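Long-range contacts in putative PTS system, cellobiose-specific IIA component (Streptococcus mutans, PDB 3L8R), which probably relays phosphoryl groups from HPr towards cellobiose-type sugars as the trimeric IIA component of a phosphotransferase system: residues Ile40-Ala44 / Lys59-Ala63; Leu67-His71 / Leu100-Met104. The contacts are given in a common frame with arbitrary orientation. Numbering follows the deposited sequence.

Interaction 1: residues Ile40-Ala44 / Lys59-Ala63; sequences IVHEA and KLQEA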
loop_
_atom_site.group_PDB
_atom_site.type_symbol
_atom_site.label_atom_id
_atom_site.label_comp_id
_atom_site.label_asym_id
_atom_site.label_seq_id
_atom_site.Cartn_x
_atom_site.Cartn_y
_atom_site.Cartn_z
ATOM N N ILE A 40 13.580 -6.408 6.658
ATOM C CA ILE A 40 14.893 -6.128 6.133
ATOM C C ILE A 40 14.928 -4.718 5.604
ATOM O O ILE A 40 15.961 -4.001 5.735
ATOM C CB ILE A 40 15.381 -7.138 5.077
ATOM C CG1 ILE A 40 15.519 -8.534 5.677
ATOM C CG2 ILE A 40 16.755 -6.736 4.600
ATOM C CD1 ILE A 40 15.289 -9.614 4.660
ATOM N N VAL A 41 13.810 -4.293 5.022
ATOM C CA VAL A 41 13.789 -2.930 4.526
ATOM C C VAL A 41 14.007 -1.973 5.687
ATOM O O VAL A 41 14.734 -0.977 5.545
ATOM C CB VAL A 41 12.500 -2.579 3.781
ATOM C CG1 VAL A 41 12.475 -1.078 3.511
ATOM C CG2 VAL A 41 12.406 -3.368 2.496
ATOM N N HIS A 42 13.368 -2.268 6.827
ATOM C CA HIS A 42 13.546 -1.456 8.028
ATOM C C HIS A 42 14.986 -1.476 8.530
ATOM O O HIS A 42 15.521 -0.456 8.889
ATOM C CB HIS A 42 12.586 -1.852 9.135
ATOM C CG HIS A 42 11.245 -1.227 8.991
ATOM N ND1 HIS A 42 11.031 0.115 9.229
ATOM C CD2 HIS A 42 10.055 -1.746 8.604
ATOM C CE1 HIS A 42 9.756 0.396 9.007
ATOM N NE2 HIS A 42 9.142 -0.717 8.627
ATOM N N GLU A 43 15.633 -2.623 8.476
ATOM C CA GLU A 43 17.098 -2.674 8.639
ATOM C C GLU A 43 17.764 -1.639 7.732
ATOM O O GLU A 43 18.481 -0.765 8.229
ATOM C CB GLU A 43 17.652 -4.080 8.400
ATOM C CG GLU A 43 17.112 -5.134 9.347
ATOM C CD GLU A 43 17.981 -6.377 9.376
ATOM O OE1 GLU A 43 17.692 -7.376 8.699
ATOM O OE2 GLU A 43 18.991 -6.345 10.102
ATOM N N ALA A 44 17.460 -1.654 6.437
ATOM C CA ALA A 44 18.054 -0.635 5.578
ATOM C C ALA A 44 17.747 0.770 6.102
ATOM O O ALA A 44 18.625 1.638 6.055
ATOM C CB ALA A 44 17.644 -0.788 4.139
ATOM N N LYS A 59 21.124 -4.295 2.181
ATOM C CA LYS A 59 19.881 -4.732 2.790
ATOM C C LYS A 59 18.682 -4.528 1.865
ATOM O O LYS A 59 17.801 -5.408 1.762
ATOM C CB LYS A 59 19.687 -4.026 4.125
ATOM C CG LYS A 59 20.024 -4.879 5.391
ATOM C CD LYS A 59 21.303 -5.749 5.284
ATOM C CE LYS A 59 21.588 -6.435 6.616
ATOM N NZ LYS A 59 20.764 -7.657 6.841
ATOM N N LEU A 60 18.653 -3.395 1.159
ATOM C CA LEU A 60 17.652 -3.231 0.075
ATOM C C LEU A 60 17.689 -4.318 -0.988
ATOM O O LEU A 60 16.671 -4.643 -1.554
ATOM C CB LEU A 60 17.660 -1.829 -0.554
ATOM C CG LEU A 60 17.177 -0.764 0.428
ATOM C CD1 LEU A 60 17.473 0.658 -0.024
ATOM C CD2 LEU A 60 15.673 -0.947 0.746
ATOM N N GLN A 61 18.839 -4.908 -1.241
ATOM C CA GLN A 61 18.907 -6.024 -2.192
ATOM C C GLN A 61 18.462 -7.368 -1.572
ATOM O O GLN A 61 17.854 -8.224 -2.253
ATOM C CB GLN A 61 20.311 -6.140 -2.829
ATOM C CG GLN A 61 20.299 -6.978 -4.093
ATOM C CD GLN A 61 21.681 -7.492 -4.549
ATOM O OE1 GLN A 61 21.776 -8.221 -5.552
ATOM N NE2 GLN A 61 22.749 -7.121 -3.823
ATOM N N GLU A 62 18.768 -7.583 -0.298
ATOM C CA GLU A 62 18.279 -8.789 0.352
ATOM C C GLU A 62 16.783 -8.760 0.435
ATOM O O GLU A 62 16.142 -9.777 0.226
ATOM C CB GLU A 62 18.716 -8.843 1.789
ATOM C CG GLU A 62 19.993 -9.437 2.044
ATOM C CD GLU A 62 20.387 -9.125 3.448
ATOM O OE1 GLU A 62 19.585 -9.464 4.385
ATOM O OE2 GLU A 62 21.489 -8.537 3.593
ATOM N N ALA A 63 16.249 -7.606 0.827
ATOM C CA ALA A 63 14.805 -7.412 0.932
ATOM C C ALA A 63 14.206 -7.820 -0.391
ATOM O O ALA A 63 13.267 -8.605 -0.443
ATOM C CB ALA A 63 14.450 -5.937 1.265
#

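Interaction 2: residues Leu67-His71 / Leu100-Met104; sequences LLKAH and LMTTM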
loop_
_atom_site.group_PDB
_atom_site.type_symbol
_atom_site.label_atom_id
_atom_site.label_comp_id
_atom_site.label_asym_id
_atom_site.label_seq_id
_atom_site.Cartn_x
_atom_site.Cartn_y
_atom_site.Cartn_z
ATOM N N LEU A 67 11.478 -10.484 -1.137
ATOM C CA LEU A 67 10.258 -9.999 -1.756
ATOM C C LEU A 67 9.958 -10.796 -3.002
ATOM O O LEU A 67 8.827 -11.221 -3.191
ATOM C CB LEU A 67 10.340 -8.514 -2.086
ATOM C CG LEU A 67 9.528 -7.517 -1.272
ATOM C CD1 LEU A 67 9.284 -6.324 -2.187
ATOM C CD2 LEU A 67 8.191 -8.118 -0.783
ATOM N N LEU A 68 10.965 -11.023 -3.829
ATOM C CA LEU A 68 10.786 -11.815 -5.047
ATOM C C LEU A 68 10.066 -13.139 -4.842
ATOM O O LEU A 68 9.240 -13.538 -5.686
ATOM C CB LEU A 68 12.126 -12.081 -5.737
ATOM C CG LEU A 68 11.941 -12.105 -7.251
ATOM C CD1 LEU A 68 12.360 -10.708 -7.812
ATOM C CD2 LEU A 68 12.684 -13.319 -7.948
ATOM N N LYS A 69 10.339 -13.804 -3.717
ATOM C CA LYS A 69 9.659 -15.077 -3.451
ATOM C C LYS A 69 8.175 -14.830 -3.298
ATOM O O LYS A 69 7.341 -15.641 -3.799
ATOM C CB LYS A 69 10.202 -15.793 -2.224
ATOM C CG LYS A 69 11.694 -16.098 -2.265
ATOM C CD LYS A 69 12.183 -16.484 -0.876
ATOM C CE LYS A 69 13.682 -16.909 -0.919
ATOM N NZ LYS A 69 14.130 -17.336 0.440
ATOM N N ALA A 70 7.852 -13.706 -2.640
ATOM C CA ALA A 70 6.462 -13.293 -2.426
ATOM C C ALA A 70 5.812 -12.869 -3.728
ATOM O O ALA A 70 4.697 -13.334 -4.036
ATOM C CB ALA A 70 6.353 -12.220 -1.343
ATOM N N HIS A 71 6.497 -12.041 -4.519
ATOM C CA HIS A 71 5.955 -11.642 -5.827
ATOM C C HIS A 71 5.690 -12.884 -6.692
ATOM O O HIS A 71 4.652 -12.978 -7.330
ATOM C CB HIS A 71 6.842 -10.599 -6.560
ATOM C CG HIS A 71 6.396 -9.166 -6.381
ATOM N ND1 HIS A 71 5.191 -8.686 -6.872
ATOM C CD2 HIS A 71 6.994 -8.107 -5.766
ATOM C CE1 HIS A 71 5.058 -7.405 -6.542
ATOM N NE2 HIS A 71 6.134 -7.027 -5.871
ATOM N N LEU A 100 2.352 -7.924 0.648
ATOM C CA LEU A 100 3.249 -7.888 -0.504
ATOM C C LEU A 100 3.312 -6.496 -1.137
ATOM O O LEU A 100 4.384 -5.946 -1.280
ATOM C CB LEU A 100 2.869 -8.959 -1.545
ATOM C CG LEU A 100 3.746 -9.096 -2.796
ATOM C CD1 LEU A 100 5.289 -9.187 -2.562
ATOM C CD2 LEU A 100 3.266 -10.247 -3.733
ATOM N N MET A 101 2.176 -5.914 -1.494
ATOM C CA MET A 101 2.214 -4.696 -2.292
ATOM C C MET A 101 2.619 -3.485 -1.448
ATOM O O MET A 101 3.302 -2.601 -1.955
ATOM C CB MET A 101 0.877 -4.481 -2.992
ATOM C CG MET A 101 0.447 -5.646 -3.951
ATOM S SD MET A 101 1.385 -5.720 -5.558
ATOM C CE MET A 101 0.875 -4.128 -6.284
ATOM N N THR A 102 2.291 -3.425 -0.158
ATOM C CA THR A 102 2.806 -2.293 0.601
ATOM C C THR A 102 4.283 -2.447 0.872
ATOM O O THR A 102 5.041 -1.469 0.947
ATOM C CB THR A 102 2.018 -1.940 1.880
ATOM O OG1 THR A 102 2.215 -2.941 2.908
ATOM C CG2 THR A 102 0.523 -1.747 1.612
ATOM N N THR A 103 4.721 -3.695 0.973
ATOM C CA THR A 103 6.126 -3.936 1.265
ATOM C C THR A 103 6.962 -3.589 0.043
ATOM O O THR A 103 8.006 -2.937 0.164
ATOM C CB THR A 103 6.362 -5.363 1.882
ATOM O OG1 THR A 103 5.788 -5.386 3.194
ATOM C CG2 THR A 103 7.873 -5.688 2.004
ATOM N N MET A 104 6.483 -3.941 -1.146
ATOM C CA MET A 104 7.113 -3.421 -2.386
ATOM C C MET A 104 7.179 -1.892 -2.414
ATOM O O MET A 104 8.237 -1.313 -2.601
ATOM C CB MET A 104 6.328 -3.892 -3.595
ATOM C CG MET A 104 6.749 -3.246 -4.943
ATOM S SD MET A 104 5.727 -4.010 -6.250
ATOM C CE MET A 104 4.324 -2.867 -6.297
#

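Interaction 1: residues Ile40-Ala44 / Lys59-Ala63
Two neighbouring helices of the subunit run nearly antiparallel here: the axes of the short segments 40-44 and 59-63 make 169° between their N-to-C directions and come within 8.1 Å. Such closeness is possible because an alanine lies at each end of the contact. A44 sits opposite K59, with their CA atoms 5.3 Å apart, and A63 opposite I40, at 5.4 Å; each small residue makes a shallow place that a larger one fills. I40 is the main bump from the first helix. Its CG2 presses onto the turn of 59-63, 3.3 Å from the carbonyl O of K59 and 3.9 Å from N of A63, between the aliphatic part of K59 and the methyl of A63. V41 closes the same hollow from the side, bringing CG2 to 3.5 Å from CB of A63, while its CG1 lies 4.2 Å from CD2 of L60. In return, L60 leans over the other alanine, with CG 3.7 Å from CB of A44, and CB of K59 reaches the same methyl at 3.8 Å. Charges close one margin: NZ of K59 forms a salt bridge with OE1 of E62, 3.3 Å away on its own helix, and a long one with OE1 of E43 at 3.6 Å across the gap. V41 and L60 also touch helix 91-118, through L106 and R107 and through A110 respectively, so they line the core between all three helices. This alanine-mediated, antiparallel close packing, with its charged outer edge, joins the first two helices of the three-helix bundle characteristic of lactose/cellobiose IIA subunits.

Interaction 2: residues Leu67-His71 / Leu100-Met104
L100 opens the second segment and makes its broadest contact with 67-71, where the helices cross at -142° with their axes 10.5 Å apart. Its CD1 lies 3.4 Å from CB of A70 and 3.6 Å from CD2 of L67, and also lies over one face of the H71 ring in a CH-pi contact, 3.9 Å from the centroid. Its CD2 reaches the carbonyl O of A70 at 3.4 Å. M101 starts away from the partner helix, but its thioether turns back, placing SD 4.2 Å from CE1 of H71 in an oblique sulfur-aromatic approach. T102 faces the trimer centre instead, packing against T102 of the third subunit and T105 of the second. T103 returns to the contact through CG2, 3.7 Å from CD2 of L67. Last comes M104: CD1 of L67 rests 3.6 Å from its CA, and its extended side chain carries SD to the edge of the imidazole, 3.1 Å from NE2 of H71. With no hydrogen bond or salt bridge across the two segments, cohesion comes from leucine and alanine packing and from a methyl over one face of the H71 ring and two thioether sulfurs beside it, a polarizable rather than a directional setting.

Helix 53-82 serves both contacts: at 59-63 it packs on helix 20-49, and further along, at 67-71, on helix 91-118. Interactions 1 and 2, whose centres lie 12 Å apart, thus fasten two different pairs of helices within one bundle. The first pair of segments is the more closely packed, consistent with its alanines. The centre of interaction 2 lies about 2 Å from the centre of the chain, and this contact is nearer the predicted functional residues: the side chain of M101 is about 6 Å from that of D98, the predicted trimer-shared Mg(2+) ligand, and that of T103 about 10 Å from that of H95, the predicted phospho-accepting active-site histidine, not phosphorylated here. Interaction 1 lies away from both sites.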